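Local coordinates for haloperoxidase (Corallina officinalis, PDB 1QHB), which uses hydrogen peroxide and bromide to halogenate organic substrates, with one vanadate ion bound in each subunit of its dodecamer, at residues Tyr481-Ala486 with Gly549-Ser554. Residues are numbered along the deposited sequence; the frame is centred on the assembly and turned at random.
With PO4 (phosphate ion), chain G.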
loop_
_atom_site.group_PDB
_atom_site.type_symbol
_atom_site.label_atom_id
_atom_site.label_comp_id
_atom_site.label_asym_id
_atom_site.label_seq_id
_atom_site.Cartn_x
_atom_site.Cartn_y
_atom_site.Cartn_z
ATOM N N TYR A 481 43.366 1.194 -11.677
ATOM C CA TYR A 481 42.602 -0.064 -11.592
ATOM C C TYR A 481 41.131 0.144 -11.337
ATOM O O TYR A 481 40.802 0.669 -10.284
ATOM C CB TYR A 481 43.262 -0.775 -10.401
ATOM C CG TYR A 481 42.753 -2.154 -10.073
ATOM C CD1 TYR A 481 43.258 -3.240 -10.769
ATOM C CD2 TYR A 481 41.816 -2.387 -9.069
ATOM C CE1 TYR A 481 42.836 -4.514 -10.497
ATOM C CE2 TYR A 481 41.355 -3.680 -8.791
ATOM C CZ TYR A 481 41.876 -4.710 -9.506
ATOM O OH TYR A 481 41.484 -6.004 -9.279
ATOM N N GLY A 482 40.259 -0.202 -12.256
ATOM C CA GLY A 482 40.575 -0.840 -13.489
ATOM C C GLY A 482 40.793 0.094 -14.657
ATOM O O GLY A 482 41.222 1.226 -14.476
ATOM N N SER A 483 40.470 -0.367 -15.861
ATOM C CA SER A 483 40.798 0.384 -17.070
ATOM C C SER A 483 39.565 0.696 -17.868
ATOM O O SER A 483 38.724 -0.189 -18.107
ATOM C CB SER A 483 41.791 -0.521 -17.890
ATOM O OG SER A 483 41.824 -0.135 -19.276
ATOM N N GLY A 484 39.466 1.909 -18.418
ATOM C CA GLY A 484 38.348 2.286 -19.256
ATOM C C GLY A 484 38.362 1.515 -20.551
ATOM O O GLY A 484 37.318 1.034 -21.014
ATOM N N HIS A 485 39.525 1.351 -21.178
ATOM C CA HIS A 485 39.594 0.585 -22.447
ATOM C C HIS A 485 39.184 -0.869 -22.248
ATOM O O HIS A 485 38.392 -1.461 -22.975
ATOM C CB HIS A 485 41.099 0.593 -22.893
ATOM C CG HIS A 485 41.382 1.830 -23.692
ATOM N ND1 HIS A 485 41.731 3.058 -23.198
ATOM C CD2 HIS A 485 41.354 1.986 -25.038
ATOM C CE1 HIS A 485 41.871 3.918 -24.193
ATOM N NE2 HIS A 485 41.682 3.286 -25.330
ATOM N N ALA A 486 39.757 -1.497 -21.219
ATOM C CA ALA A 486 39.446 -2.900 -20.943
ATOM C C ALA A 486 38.023 -3.114 -20.446
ATOM O O ALA A 486 37.414 -4.114 -20.868
ATOM C CB ALA A 486 40.469 -3.489 -20.008
ATOM N N GLY A 549 52.519 1.624 -21.637
ATOM C CA GLY A 549 53.116 1.891 -20.293
ATOM C C GLY A 549 52.083 2.399 -19.290
ATOM O O GLY A 549 52.472 2.833 -18.197
ATOM N N VAL A 550 50.784 2.380 -19.618
ATOM C CA VAL A 550 49.798 3.005 -18.765
ATOM C C VAL A 550 48.912 2.092 -17.949
ATOM O O VAL A 550 48.050 2.605 -17.190
ATOM C CB VAL A 550 48.911 4.030 -19.539
ATOM C CG1 VAL A 550 49.811 5.066 -20.206
ATOM C CG2 VAL A 550 48.034 3.345 -20.585
ATOM N N HIS A 551 49.088 0.789 -18.025
ATOM C CA HIS A 551 48.350 -0.160 -17.214
ATOM C C HIS A 551 49.215 -1.382 -16.893
ATOM O O HIS A 551 50.165 -1.679 -17.643
ATOM C CB HIS A 551 47.107 -0.697 -17.977
ATOM C CG HIS A 551 45.938 0.217 -17.700
ATOM N ND1 HIS A 551 45.476 0.460 -16.432
ATOM C CD2 HIS A 551 45.250 1.022 -18.518
ATOM C CE1 HIS A 551 44.485 1.334 -16.516
ATOM N NE2 HIS A 551 44.336 1.710 -17.758
ATOM N N TYR A 552 48.809 -2.143 -15.897
ATOM C CA TYR A 552 49.453 -3.423 -15.620
ATOM C C TYR A 552 48.593 -4.559 -16.117
ATOM O O TYR A 552 47.363 -4.347 -16.283
ATOM C CB TYR A 552 49.541 -3.640 -14.104
ATOM C CG TYR A 552 50.061 -2.473 -13.302
ATOM C CD1 TYR A 552 49.226 -1.446 -12.873
ATOM C CD2 TYR A 552 51.404 -2.446 -12.957
ATOM C CE1 TYR A 552 49.690 -0.389 -12.117
ATOM C CE2 TYR A 552 51.883 -1.384 -12.162
ATOM C CZ TYR A 552 51.023 -0.382 -11.771
ATOM O OH TYR A 552 51.542 0.618 -10.981
ATOM N N PHE A 553 49.107 -5.771 -16.238
ATOM C CA PHE A 553 48.240 -6.912 -16.622
ATOM C C PHE A 553 46.952 -7.040 -15.820
ATOM O O PHE A 553 45.862 -7.246 -16.380
ATOM C CB PHE A 553 49.075 -8.197 -16.476
ATOM C CG PHE A 553 48.287 -9.378 -17.038
ATOM C CD1 PHE A 553 48.267 -9.634 -18.389
ATOM C CD2 PHE A 553 47.552 -10.213 -16.188
ATOM C CE1 PHE A 553 47.554 -10.705 -18.912
ATOM C CE2 PHE A 553 46.864 -11.245 -16.717
ATOM C CZ PHE A 553 46.839 -11.521 -18.066
ATOM N N SER A 554 46.978 -7.006 -14.497
ATOM C CA SER A 554 45.859 -7.232 -13.594
ATOM C C SER A 554 44.762 -6.191 -13.753
ATOM O O SER A 554 43.561 -6.514 -13.645
ATOM C CB SER A 554 46.315 -7.267 -12.119
ATOM O OG SER A 554 47.058 -6.051 -11.857
HETATM P P PO4 G . 42.444 3.865 -19.440
HETATM O O1 PO4 G . 43.842 4.286 -19.156
HETATM O O2 PO4 G . 42.394 2.697 -20.366
HETATM O O3 PO4 G . 41.706 5.002 -20.016
HETATM O O4 PO4 G . 41.850 3.460 -18.112
#
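Ser483 and His551 meet at the anion pocket of the enzyme, the serine CB resting over one face of the imidazole, 3.6 Å from the ring centroid in a CH-pi contact. With CG anti to its carbonyl carbon (chi1 -89°), the His551 ring turns its NE2 edge to a phosphate ion, probably from the crystallisation liquor, that occupies the vanadate site. His551 NE2 donates to phosphate O4 over 3.1 Å and more weakly to O1, while ND1 is held by Asp555, which helps fix the ring's rotation. Histidine suits this place because its two nitrogens join anion to carboxylate; an alanine here would probably leave Asp555 and phosphate O4 without this donor and Ser483 CB without the ring face it rests on. Ser483 is the N-cap of helix 484-499: its OG accepts from Ala486 N (3.1 Å) and donates to phosphate O2. Gly484 offers its backbone N to phosphate O4 at 2.9 Å. His485 reaches O2 through ND1, also at 2.9 Å, and this partly exposed residue lies on the less enclosed side. Away from the anion the packing is looser: the ring edge of Tyr481 approaches, CE1 lying 3.8 Å from Ser554 O, while its hydroxyl bonds Pro145 O. Lys398, Arg406 and Arg545 complete the phosphate's cationic surroundings, consistent with its standing in for vanadate. The contact thus lies deep in the helical core, where the start of helix 484-499 meets the loop leading from helix 530-548 into helix 553-574, with helix 153-167 packed against Tyr552 and Phe553.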